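Local coordinates for protein transketolase (Campylobacter jejuni, PDB 3L84) that belongs to the thiamine diphosphate-dependent transketolase family and forms a two-chain assembly whose subunits each combine two thiamine diphosphate-binding-type domains with a C-terminal domain, at residues M394-N398 against F410-F414; K432-F436 against A486-P492; F562-E566 against E591-F595; G579-E585 against F595-G601. One frame throughout, in Å; residues are numbered along the deposited sequence.

Overall arrangement
The four contacts illustrate how a multidomain α/β enzyme is built from local packing units that meet in pairs. Contacts 1 and 2 lie in the pyrimidine-binding domain, their centres about 14 Å apart, and touch directly: S411 OG stands 2.7 Å from H435 NE2 and S411 N 3.0 Å from F436 O, both probable hydrogen bonds. Contacts 3 and 4 belong to the C-terminal domain; their centres are about 11 Å apart, they share F595, and their segments alternate along the chain. Between the two pairs, contacts 2 and 3 come within about 6 Å at their nearest atoms, whereas contacts 1 and 4 are about 33 Å apart between centres.

Contact 1: residues M394-N398 against F410-F414; sequences MAAIN and FSATF
Helix 394-398 and strand 410-414 lie nearly antiparallel, their short axes at 171° and 8.4 Å apart at closest approach. This is the geometry expected when a helix leads back along a parallel sheet: helix 391-404 is the crossover of a beta-alpha-beta unit joining strands 384-386 and 408-414, with strand 358-362 between them. The nearest CA atoms are those of A395 and S411, 6.1 Å apart. S411 and T413 direct CB toward the helix, F410 and A412 away from it; on the helix, M394 and N398, one turn apart and joined by the backbone hydrogen bond from N398 N to M394 O (2.9 Å), point toward the strand. M394, a selenomethionine in the model, adopts t, t, p angles and lays its CE 3.3 Å from A412 O, while its CG is 3.8 Å from S411 OG. N398, with chi1 m, brings its amide beside the F410 carbonyl and the S411 hydroxyl. S411 takes the m rotamer, leaving OG 3.9 Å from A395 CA and hydrogen-bonded to H435 NE2. The small S411 side chain is consistent with the 8.4 Å axis distance, and its buried hydroxyl is met by H435 of the loop before strand 436-440.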
loop_
_atom_site.group_PDB
_atom_site.type_symbol
_atom_site.label_atom_id
_atom_site.label_comp_id
_atom_site.label_asym_id
_atom_site.label_seq_id
_atom_site.Cartn_x
_atom_site.Cartn_y
_atom_site.Cartn_z
HETATM N N MSE A 394 -6.747 9.207 -1.333
HETATM C CA MSE A 394 -7.604 9.751 -0.271
HETATM C C MSE A 394 -6.800 10.113 0.962
HETATM O O MSE A 394 -6.910 11.226 1.527
HETATM C CB MSE A 394 -8.690 8.736 0.118
HETATM C CG MSE A 394 -9.446 9.104 1.372
HETATM SE SE MSE A 394 -10.859 7.842 1.804
HETATM C CE MSE A 394 -9.724 6.306 2.279
ATOM N N ALA A 395 -5.991 9.170 1.424
ATOM C CA ALA A 395 -5.213 9.451 2.639
ATOM C C ALA A 395 -4.195 10.579 2.433
ATOM O O ALA A 395 -4.017 11.406 3.325
ATOM C CB ALA A 395 -4.523 8.158 3.117
ATOM N N ALA A 396 -3.503 10.627 1.309
ATOM C CA ALA A 396 -2.532 11.683 1.028
ATOM C C ALA A 396 -3.229 13.038 0.883
ATOM O O ALA A 396 -2.713 14.081 1.318
ATOM C CB ALA A 396 -1.681 11.334 -0.212
ATOM N N ILE A 397 -4.398 13.055 0.279
ATOM C CA ILE A 397 -5.201 14.301 0.171
ATOM C C ILE A 397 -5.613 14.779 1.550
ATOM O O ILE A 397 -5.475 15.963 1.878
ATOM C CB ILE A 397 -6.456 14.059 -0.718
ATOM C CG1 ILE A 397 -6.056 14.052 -2.185
ATOM C CG2 ILE A 397 -7.591 15.073 -0.433
ATOM C CD1 ILE A 397 -7.045 13.437 -3.161
ATOM N N ASN A 398 -6.080 13.856 2.392
ATOM C CA ASN A 398 -6.500 14.244 3.729
ATOM C C ASN A 398 -5.330 14.618 4.626
ATOM O O ASN A 398 -5.491 15.456 5.519
ATOM C CB ASN A 398 -7.372 13.155 4.338
ATOM C CG ASN A 398 -8.829 13.255 3.943
ATOM O OD1 ASN A 398 -9.600 12.250 4.155
ATOM N ND2 ASN A 398 -9.244 14.367 3.463
ATOM N N PHE A 410 -11.335 13.078 8.039
ATOM C CA PHE A 410 -11.320 11.622 8.200
ATOM C C PHE A 410 -11.337 10.924 6.861
ATOM O O PHE A 410 -11.932 11.373 5.894
ATOM C CB PHE A 410 -12.478 11.093 9.111
ATOM C CG PHE A 410 -13.859 11.195 8.516
ATOM C CD1 PHE A 410 -14.351 10.192 7.668
ATOM C CD2 PHE A 410 -14.642 12.301 8.762
ATOM C CE1 PHE A 410 -15.630 10.307 7.122
ATOM C CE2 PHE A 410 -15.916 12.410 8.217
ATOM C CZ PHE A 410 -16.398 11.408 7.401
ATOM N N SER A 411 -10.594 9.804 6.809
ATOM C CA SER A 411 -10.481 8.890 5.664
ATOM C C SER A 411 -11.084 7.565 6.044
ATOM O O SER A 411 -10.754 7.050 7.116
ATOM C CB SER A 411 -9.002 8.636 5.312
ATOM O OG SER A 411 -8.340 9.847 4.960
ATOM N N ALA A 412 -11.928 6.971 5.201
ATOM C CA ALA A 412 -12.613 5.728 5.529
ATOM C C ALA A 412 -12.490 4.695 4.446
ATOM O O ALA A 412 -12.628 4.994 3.254
ATOM C CB ALA A 412 -14.099 5.995 5.868
ATOM N N THR A 413 -12.302 3.448 4.869
ATOM C CA THR A 413 -12.387 2.283 3.995
ATOM C C THR A 413 -12.530 1.032 4.861
ATOM O O THR A 413 -12.588 1.116 6.110
ATOM C CB THR A 413 -11.155 2.188 3.038
ATOM O OG1 THR A 413 -11.332 1.091 2.129
ATOM C CG2 THR A 413 -9.819 2.029 3.789
ATOM N N PHE A 414 -12.627 -0.116 4.234
ATOM C CA PHE A 414 -12.552 -1.359 4.990
ATOM C C PHE A 414 -11.159 -1.525 5.553
ATOM O O PHE A 414 -10.138 -1.157 4.921
ATOM C CB PHE A 414 -12.792 -2.574 4.077
ATOM C CG PHE A 414 -14.206 -2.731 3.529
ATOM C CD1 PHE A 414 -15.317 -2.307 4.219
ATOM C CD2 PHE A 414 -14.404 -3.371 2.294
ATOM C CE1 PHE A 414 -16.599 -2.483 3.702
ATOM C CE2 PHE A 414 -15.698 -3.548 1.803
ATOM C CZ PHE A 414 -16.770 -3.125 2.511
#

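Contact 2: residues K432-F436 against A486-P492; sequences KIKHF and ALNADIP
K434, K432 and P492 bury the most surface, joining a loop leading into a strand and the end of a helix with the loop that follows it; the nearest CA pairs are K432 with I491 (4.5 Å) and K434 with P492 (5.1 Å). K434 starts with CB directed away, but its m, m, m, m side chain curls back, so that NZ donates to A489 O at 2.7 Å and A486 O at 2.8 Å. A water accepts a further bond from K434 NZ (2.8 Å) and donates to L487 O (2.9 Å). The ammonium group thereby satisfies carbonyls where helix 476-488 gives way to loop. K432, at phi/psi 59/41, is the C-prime residue of the Schellman motif ending helix 418-431; its CE lies 3.6 Å from I491 CG2, and its NZ forms a long salt bridge to D490 OD2 at 3.6 Å. P492 wedges its ring against backbone, with CD 3.3 Å from I433 O and CB 3.3 Å from H435 O. F436 places CZ 3.7 Å from L487 CD2. The two segments feed the adjacent parallel strands 436-440 and 493-496, with helix 391-404 packed on I433 and W483 of helix 476-488 meeting the F436 ring.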
loop_
_atom_site.group_PDB
_atom_site.type_symbol
_atom_site.label_atom_id
_atom_site.label_comp_id
_atom_site.label_asym_id
_atom_site.label_seq_id
_atom_site.Cartn_x
_atom_site.Cartn_y
_atom_site.Cartn_z
ATOM N N LYS A 432 2.711 13.829 12.885
ATOM C CA LYS A 432 1.853 13.975 14.081
ATOM C C LYS A 432 0.665 14.890 13.823
ATOM O O LYS A 432 0.299 15.702 14.670
ATOM C CB LYS A 432 2.653 14.375 15.339
ATOM C CG LYS A 432 3.809 13.465 15.641
ATOM C CD LYS A 432 4.585 13.959 16.869
ATOM C CE LYS A 432 3.925 13.722 18.129
ATOM N NZ LYS A 432 4.899 14.027 19.284
ATOM N N ILE A 433 0.054 14.742 12.646
ATOM C CA ILE A 433 -1.126 15.515 12.300
ATOM C C ILE A 433 -2.402 14.899 12.792
ATOM O O ILE A 433 -2.487 13.687 13.083
ATOM C CB ILE A 433 -1.261 15.767 10.794
ATOM C CG1 ILE A 433 -1.170 14.486 9.983
ATOM C CG2 ILE A 433 -0.197 16.753 10.316
ATOM C CD1 ILE A 433 -1.757 14.535 8.556
ATOM N N LYS A 434 -3.435 15.723 12.927
ATOM C CA LYS A 434 -4.752 15.295 13.367
ATOM C C LYS A 434 -5.595 14.883 12.167
ATOM O O LYS A 434 -6.260 15.685 11.523
ATOM C CB LYS A 434 -5.406 16.360 14.243
ATOM C CG LYS A 434 -4.605 16.747 15.426
ATOM C CD LYS A 434 -3.995 15.579 16.236
ATOM C CE LYS A 434 -5.018 14.639 16.802
ATOM N NZ LYS A 434 -5.901 15.357 17.855
ATOM N N HIS A 435 -5.497 13.606 11.835
ATOM C CA HIS A 435 -6.152 12.984 10.678
ATOM C C HIS A 435 -6.654 11.648 11.205
ATOM O O HIS A 435 -5.908 10.899 11.857
ATOM C CB HIS A 435 -5.120 12.790 9.561
ATOM C CG HIS A 435 -5.593 12.067 8.329
ATOM N ND1 HIS A 435 -4.763 11.899 7.238
ATOM C CD2 HIS A 435 -6.760 11.463 7.997
ATOM C CE1 HIS A 435 -5.399 11.203 6.302
ATOM N NE2 HIS A 435 -6.622 10.923 6.743
ATOM N N PHE A 436 -7.951 11.398 11.041
ATOM C CA PHE A 436 -8.596 10.220 11.635
ATOM C C PHE A 436 -8.903 9.190 10.568
ATOM O O PHE A 436 -9.410 9.515 9.502
ATOM C CB PHE A 436 -9.877 10.673 12.362
ATOM C CG PHE A 436 -9.638 11.850 13.267
ATOM C CD1 PHE A 436 -8.924 11.706 14.421
ATOM C CD2 PHE A 436 -10.048 13.109 12.914
ATOM C CE1 PHE A 436 -8.642 12.770 15.211
ATOM C CE2 PHE A 436 -9.763 14.200 13.734
ATOM C CZ PHE A 436 -9.036 14.035 14.846
ATOM N N ALA A 486 -8.910 10.798 21.020
ATOM C CA ALA A 486 -8.317 11.099 19.722
ATOM C C ALA A 486 -8.318 12.594 19.409
ATOM O O ALA A 486 -7.330 13.120 18.872
ATOM C CB ALA A 486 -9.046 10.368 18.625
ATOM N N LEU A 487 -9.396 13.304 19.744
ATOM C CA LEU A 487 -9.434 14.743 19.467
ATOM C C LEU A 487 -8.450 15.521 20.290
ATOM O O LEU A 487 -7.997 16.547 19.820
ATOM C CB LEU A 487 -10.849 15.296 19.644
ATOM C CG LEU A 487 -11.811 14.787 18.601
ATOM C CD1 LEU A 487 -13.231 15.108 19.041
ATOM C CD2 LEU A 487 -11.630 15.319 17.205
ATOM N N ASN A 488 -8.122 15.073 21.500
ATOM C CA ASN A 488 -7.185 15.738 22.396
ATOM C C ASN A 488 -5.745 15.294 22.193
ATOM O O ASN A 488 -4.803 15.927 22.678
ATOM C CB ASN A 488 -7.552 15.538 23.878
ATOM C CG ASN A 488 -8.703 16.433 24.363
ATOM O OD1 ASN A 488 -9.302 16.142 25.391
ATOM N ND2 ASN A 488 -8.951 17.522 23.684
ATOM N N ALA A 489 -5.537 14.204 21.459
ATOM C CA ALA A 489 -4.216 13.616 21.279
ATOM C C ALA A 489 -3.353 14.435 20.351
ATOM O O ALA A 489 -3.837 15.308 19.621
ATOM C CB ALA A 489 -4.324 12.191 20.712
ATOM N N ASP A 490 -2.052 14.196 20.408
ATOM C CA ASP A 490 -1.098 14.915 19.577
ATOM C C ASP A 490 -0.657 14.121 18.358
ATOM O O ASP A 490 0.309 14.530 17.693
ATOM C CB ASP A 490 0.107 15.407 20.409
ATOM C CG ASP A 490 0.979 14.314 20.909
ATOM O OD1 ASP A 490 0.648 13.117 20.819
ATOM O OD2 ASP A 490 2.089 14.683 21.441
ATOM N N ILE A 491 -1.321 13.010 18.073
ATOM C CA ILE A 491 -0.948 12.092 16.992
ATOM C C ILE A 491 -2.232 11.615 16.340
ATOM O O ILE A 491 -3.313 11.707 16.954
ATOM C CB ILE A 491 -0.139 10.893 17.551
ATOM C CG1 ILE A 491 -0.812 10.214 18.761
ATOM C CG2 ILE A 491 1.324 11.298 17.878
ATOM C CD1 ILE A 491 -0.109 8.934 19.218
ATOM N N PRO A 492 -2.171 11.091 15.113
ATOM C CA PRO A 492 -3.350 10.537 14.475
ATOM C C PRO A 492 -3.846 9.261 15.103
ATOM O O PRO A 492 -3.160 8.590 15.866
ATOM C CB PRO A 492 -2.888 10.257 13.065
ATOM C CG PRO A 492 -1.417 10.069 13.184
ATOM C CD PRO A 492 -0.980 11.006 14.253
HETATM O O HOH W 1 -7.838 17.126 16.967
#

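Contact 3: residues F562-E566 against E591-F595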
loop_
_atom_site.group_PDB
_atom_site.type_symbol
_atom_site.label_atom_id
_atom_site.label_comp_id
_atom_site.label_asym_id
_atom_site.label_seq_id
_atom_site.Cartn_x
_atom_site.Cartn_y
_atom_site.Cartn_z
ATOM N N PHE A 562 -4.051 -0.658 22.583
ATOM C CA PHE A 562 -2.743 -1.247 22.987
ATOM C C PHE A 562 -1.706 -0.157 23.268
ATOM O O PHE A 562 -0.999 -0.223 24.291
ATOM C CB PHE A 562 -2.296 -2.193 21.859
ATOM C CG PHE A 562 -1.031 -2.982 22.108
ATOM C CD1 PHE A 562 -1.094 -4.302 22.494
ATOM C CD2 PHE A 562 0.188 -2.441 21.872
ATOM C CE1 PHE A 562 0.072 -5.046 22.670
ATOM C CE2 PHE A 562 1.364 -3.200 22.071
ATOM C CZ PHE A 562 1.276 -4.477 22.492
ATOM N N GLU A 563 -1.609 0.840 22.397
ATOM C CA GLU A 563 -0.579 1.872 22.539
ATOM C C GLU A 563 -0.743 2.668 23.828
ATOM O O GLU A 563 0.238 3.008 24.485
ATOM C CB GLU A 563 -0.585 2.813 21.345
ATOM C CG GLU A 563 -0.283 2.107 20.049
ATOM C CD GLU A 563 -1.499 1.659 19.224
ATOM O OE1 GLU A 563 -2.615 1.478 19.777
ATOM O OE2 GLU A 563 -1.349 1.600 17.983
ATOM N N LEU A 564 -1.982 2.969 24.211
ATOM C CA LEU A 564 -2.197 3.659 25.467
ATOM C C LEU A 564 -1.881 2.771 26.638
ATOM O O LEU A 564 -1.342 3.246 27.638
ATOM C CB LEU A 564 -3.632 4.200 25.604
ATOM C CG LEU A 564 -3.996 5.350 24.704
ATOM C CD1 LEU A 564 -5.494 5.681 24.864
ATOM C CD2 LEU A 564 -3.124 6.547 24.963
ATOM N N PHE A 565 -2.183 1.486 26.544
ATOM C CA PHE A 565 -1.869 0.566 27.633
ATOM C C PHE A 565 -0.362 0.501 27.892
ATOM O O PHE A 565 0.096 0.412 29.044
ATOM C CB PHE A 565 -2.484 -0.828 27.386
ATOM C CG PHE A 565 -2.434 -1.743 28.553
ATOM C CD1 PHE A 565 -2.635 -1.294 29.854
ATOM C CD2 PHE A 565 -2.276 -3.104 28.336
ATOM C CE1 PHE A 565 -2.603 -2.173 30.912
ATOM C CE2 PHE A 565 -2.275 -3.986 29.401
ATOM C CZ PHE A 565 -2.429 -3.535 30.692
ATOM N N GLU A 566 0.422 0.535 26.820
ATOM C CA GLU A 566 1.883 0.529 26.902
ATOM C C GLU A 566 2.422 1.710 27.717
ATOM O O GLU A 566 3.546 1.634 28.215
ATOM C CB GLU A 566 2.528 0.551 25.512
ATOM C CG GLU A 566 2.309 -0.679 24.688
ATOM C CD GLU A 566 3.016 -0.605 23.357
ATOM O OE1 GLU A 566 2.499 0.050 22.404
ATOM O OE2 GLU A 566 4.110 -1.197 23.230
ATOM N N GLU A 591 1.957 -9.296 19.102
ATOM C CA GLU A 591 2.296 -8.228 20.025
ATOM C C GLU A 591 1.615 -8.373 21.377
ATOM O O GLU A 591 2.085 -7.812 22.370
ATOM C CB GLU A 591 2.009 -6.851 19.402
ATOM C CG GLU A 591 0.535 -6.531 19.129
ATOM C CD GLU A 591 -0.012 -7.011 17.801
ATOM O OE1 GLU A 591 0.647 -7.775 17.072
ATOM O OE2 GLU A 591 -1.159 -6.627 17.489
ATOM N N LEU A 592 0.495 -9.099 21.431
ATOM C CA LEU A 592 -0.167 -9.341 22.703
ATOM C C LEU A 592 0.692 -10.081 23.703
ATOM O O LEU A 592 0.430 -9.956 24.899
ATOM C CB LEU A 592 -1.468 -10.086 22.485
ATOM C CG LEU A 592 -2.629 -9.355 21.810
ATOM C CD1 LEU A 592 -3.889 -10.231 21.827
ATOM C CD2 LEU A 592 -2.932 -8.081 22.474
ATOM N N TYR A 593 1.723 -10.785 23.258
ATOM C CA TYR A 593 2.635 -11.414 24.217
ATOM C C TYR A 593 3.408 -10.419 25.067
ATOM O O TYR A 593 3.981 -10.814 26.065
ATOM C CB TYR A 593 3.601 -12.342 23.479
ATOM C CG TYR A 593 3.025 -13.668 22.999
ATOM C CD1 TYR A 593 2.728 -14.687 23.922
ATOM C CD2 TYR A 593 2.748 -13.893 21.688
ATOM C CE1 TYR A 593 2.219 -15.915 23.498
ATOM C CE2 TYR A 593 2.234 -15.126 21.263
ATOM C CZ TYR A 593 1.996 -16.127 22.178
ATOM O OH TYR A 593 1.482 -17.327 21.733
ATOM N N LYS A 594 3.416 -9.118 24.743
ATOM C CA LYS A 594 3.961 -8.112 25.640
ATOM C C LYS A 594 3.239 -8.168 26.989
ATOM O O LYS A 594 3.867 -7.952 28.033
ATOM C CB LYS A 594 3.882 -6.737 25.008
ATOM C CG LYS A 594 4.469 -5.665 25.845
ATOM C CD LYS A 594 4.633 -4.354 25.105
ATOM C CE LYS A 594 5.213 -3.287 26.041
ATOM N NZ LYS A 594 5.686 -2.074 25.296
ATOM N N PHE A 595 1.944 -8.458 26.983
ATOM C CA PHE A 595 1.115 -8.422 28.183
ATOM C C PHE A 595 0.557 -9.757 28.590
ATOM O O PHE A 595 0.134 -9.894 29.740
ATOM C CB PHE A 595 -0.047 -7.435 27.996
ATOM C CG PHE A 595 0.390 -6.057 27.713
ATOM C CD1 PHE A 595 1.061 -5.352 28.683
ATOM C CD2 PHE A 595 0.112 -5.451 26.501
ATOM C CE1 PHE A 595 1.498 -4.063 28.442
ATOM C CE2 PHE A 595 0.546 -4.139 26.265
ATOM C CZ PHE A 595 1.236 -3.481 27.253
#
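F562, F565 and F595 form an aromatic cluster at the apolar centre. F595 directs the edge of its ring at a face of F562 in an offset edge-to-face pair, with centroids 5.3 Å apart, planes at 65° and F562 CE1 3.7 Å from F595 CE2. F565 CD2 lies over one face of F595, 3.7 Å from F595 CE2, with centroids 4.4 Å apart and planes at 39°, an oblique meeting. The opposite face of F562 receives a CH-pi contact from E591 CG, 4.2 Å from the ring centroid. In helix 562-566, F562 and F565 point toward the other segment, whereas E566 starts sideways and reaches across with its end. E591 and K594 of the 3-10 segment 591-594 and the F595 that follows it point back, the turn held by a hydrogen bond from K594 N to E591 O (3.0 Å). Both segments belong to the C-terminal α/β domain, the helix following strand 554-558 and the 3-10 turn lying between strands 580-584 and 598-600. The E566 carboxylate closes a salt bridge, K594 NZ donating to E566 OE2 at 2.7 Å. The E591 carboxylate turns to S460 and R463, and N590 of the second subunit packs on F562 and E566.

Contact 4: residues G579-E585 against F595-G601; sequences GEVIGVE and FCHKVYG
Strand 598-600 is the edge strand, within this chain, of the mixed sheet of the C-terminal domain; it runs parallel to 580-584, whose other neighbour is 528-532, with axes 4.5 Å apart and a signed crossing angle of -26°. The connection between them has a 3-10 turn and no regular helix. I582 pairs with K598 (CA-CA 4.8 Å), G583 with V599 (4.6 Å) and V584 with Y600 (4.8 Å). The F595 ring turns away to F562 and F565. C596 lies so close that an ideal CB on G583 would fall only 2.8 Å from C596 SG; the glycine makes room for the thiol. H597, at phi/psi -76/-37, breaks the extended course, and its N shares V581 O (2.8 Å) with K598 N (3.1 Å). K598 O then accepts from G583 N at 2.9 Å, and its extended side chain carries NZ 4.0 Å from E580 OE2. Two waters span that gap, each accepting from K598 NZ at 2.8 Å; one donates to E580 OE2 (2.6 Å), the other weakly to E580 OE1. V599 turns its side chain to the face opposite K598 and Y600, where it meets L592 and Y593. Y600 N donates to G583 O (2.7 Å) and Y600 O accepts from E585 N (3.2 Å), while its OH is hydrogen-bonded to G619 O. Backbone bonds thus fix this strand to its sheet, with solvent mediating the charged end.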
loop_
_atom_site.group_PDB
_atom_site.type_symbol
_atom_site.label_atom_id
_atom_site.label_comp_id
_atom_site.label_asym_id
_atom_site.label_seq_id
_atom_site.Cartn_x
_atom_site.Cartn_y
_atom_site.Cartn_z
ATOM N N GLY A 579 -2.535 -13.496 37.548
ATOM C CA GLY A 579 -2.503 -14.919 37.244
ATOM C C GLY A 579 -1.968 -15.181 35.862
ATOM O O GLY A 579 -1.063 -14.470 35.392
ATOM N N GLU A 580 -2.510 -16.199 35.204
ATOM C CA GLU A 580 -2.110 -16.503 33.839
ATOM C C GLU A 580 -2.990 -15.669 32.915
ATOM O O GLU A 580 -4.233 -15.687 32.991
ATOM C CB GLU A 580 -2.293 -17.984 33.589
ATOM C CG GLU A 580 -1.707 -18.479 32.281
ATOM C CD GLU A 580 -1.542 -19.992 32.282
ATOM O OE1 GLU A 580 -0.383 -20.482 32.229
ATOM O OE2 GLU A 580 -2.562 -20.702 32.427
ATOM N N VAL A 581 -2.349 -14.881 32.056
ATOM C CA VAL A 581 -3.026 -13.874 31.211
ATOM C C VAL A 581 -3.155 -14.430 29.813
ATOM O O VAL A 581 -2.144 -14.806 29.207
ATOM C CB VAL A 581 -2.235 -12.568 31.192
ATOM C CG1 VAL A 581 -2.970 -11.507 30.351
ATOM C CG2 VAL A 581 -1.980 -12.034 32.641
ATOM N N ILE A 582 -4.387 -14.482 29.319
ATOM C CA ILE A 582 -4.705 -14.996 27.998
ATOM C C ILE A 582 -5.291 -13.847 27.177
ATOM O O ILE A 582 -6.337 -13.287 27.529
ATOM C CB ILE A 582 -5.671 -16.170 28.025
ATOM C CG1 ILE A 582 -5.148 -17.316 28.924
ATOM C CG2 ILE A 582 -5.953 -16.674 26.597
ATOM C CD1 ILE A 582 -5.653 -17.305 30.340
ATOM N N GLY A 583 -4.611 -13.514 26.089
ATOM C CA GLY A 583 -5.089 -12.513 25.134
ATOM C C GLY A 583 -5.953 -13.151 24.070
ATOM O O GLY A 583 -5.620 -14.256 23.597
ATOM N N VAL A 584 -7.079 -12.543 23.725
ATOM C CA VAL A 584 -8.027 -13.096 22.795
ATOM C C VAL A 584 -8.431 -12.028 21.767
ATOM O O VAL A 584 -9.014 -10.998 22.106
ATOM C CB VAL A 584 -9.285 -13.576 23.547
ATOM C CG1 VAL A 584 -10.252 -14.218 22.568
ATOM C CG2 VAL A 584 -8.922 -14.536 24.724
ATOM N N GLU A 585 -8.101 -12.266 20.496
ATOM C CA GLU A 585 -8.408 -11.332 19.424
ATOM C C GLU A 585 -8.570 -12.108 18.124
ATOM O O GLU A 585 -7.812 -13.007 17.856
ATOM C CB GLU A 585 -7.293 -10.288 19.237
ATOM C CG GLU A 585 -7.271 -9.177 20.254
ATOM C CD GLU A 585 -6.323 -8.033 19.903
ATOM O OE1 GLU A 585 -5.267 -8.226 19.217
ATOM O OE2 GLU A 585 -6.603 -6.934 20.382
ATOM N N PHE A 595 1.944 -8.458 26.983
ATOM C CA PHE A 595 1.115 -8.422 28.183
ATOM C C PHE A 595 0.557 -9.757 28.590
ATOM O O PHE A 595 0.134 -9.894 29.740
ATOM C CB PHE A 595 -0.047 -7.435 27.996
ATOM C CG PHE A 595 0.390 -6.057 27.713
ATOM C CD1 PHE A 595 1.061 -5.352 28.683
ATOM C CD2 PHE A 595 0.112 -5.451 26.501
ATOM C CE1 PHE A 595 1.498 -4.063 28.442
ATOM C CE2 PHE A 595 0.546 -4.139 26.265
ATOM C CZ PHE A 595 1.236 -3.481 27.253
ATOM N N CYS A 596 0.576 -10.751 27.712
ATOM C CA CYS A 596 -0.120 -12.022 27.895
ATOM C C CYS A 596 0.837 -13.194 27.911
ATOM O O CYS A 596 1.861 -13.204 27.218
ATOM C CB CYS A 596 -1.111 -12.254 26.773
ATOM S SG CYS A 596 -2.350 -10.937 26.622
ATOM N N HIS A 597 0.517 -14.219 28.703
ATOM C CA HIS A 597 1.254 -15.473 28.691
ATOM C C HIS A 597 0.895 -16.309 27.489
ATOM O O HIS A 597 1.761 -17.024 26.945
ATOM C CB HIS A 597 0.985 -16.281 29.953
ATOM C CG HIS A 597 1.352 -15.560 31.200
ATOM N ND1 HIS A 597 2.626 -15.539 31.721
ATOM C CD2 HIS A 597 0.587 -14.832 32.038
ATOM C CE1 HIS A 597 2.625 -14.819 32.835
ATOM N NE2 HIS A 597 1.397 -14.384 33.054
ATOM N N LYS A 598 -0.369 -16.268 27.118
ATOM C CA LYS A 598 -0.886 -17.043 26.006
ATOM C C LYS A 598 -1.715 -16.128 25.119
ATOM O O LYS A 598 -2.337 -15.209 25.627
ATOM C CB LYS A 598 -1.785 -18.195 26.476
ATOM C CG LYS A 598 -1.103 -19.241 27.356
ATOM C CD LYS A 598 -2.068 -20.354 27.717
ATOM C CE LYS A 598 -1.368 -21.369 28.551
ATOM N NZ LYS A 598 -2.346 -22.490 28.852
ATOM N N VAL A 599 -1.759 -16.408 23.820
ATOM C CA VAL A 599 -2.543 -15.647 22.880
ATOM C C VAL A 599 -3.398 -16.591 22.055
ATOM O O VAL A 599 -2.873 -17.537 21.475
ATOM C CB VAL A 599 -1.649 -14.790 21.975
ATOM C CG1 VAL A 599 -2.443 -14.082 20.886
ATOM C CG2 VAL A 599 -0.838 -13.794 22.805
ATOM N N TYR A 600 -4.702 -16.316 22.043
ATOM C CA TYR A 600 -5.720 -17.055 21.341
ATOM C C TYR A 600 -6.217 -16.177 20.205
ATOM O O TYR A 600 -7.063 -15.326 20.387
ATOM C CB TYR A 600 -6.861 -17.389 22.300
ATOM C CG TYR A 600 -7.838 -18.445 21.847
ATOM C CD1 TYR A 600 -7.566 -19.780 22.020
ATOM C CD2 TYR A 600 -9.040 -18.105 21.256
ATOM C CE1 TYR A 600 -8.457 -20.751 21.650
ATOM C CE2 TYR A 600 -9.933 -19.077 20.886
ATOM C CZ TYR A 600 -9.631 -20.395 21.093
ATOM O OH TYR A 600 -10.495 -21.420 20.741
ATOM N N GLY A 601 -5.617 -16.402 19.033
ATOM C CA GLY A 601 -5.846 -15.567 17.874
ATOM C C GLY A 601 -6.099 -16.392 16.643
ATOM O O GLY A 601 -6.574 -17.536 16.718
HETATM O O HOH W 2 -4.170 -21.100 30.449
HETATM O O HOH W 3 -0.500 -23.564 30.739
#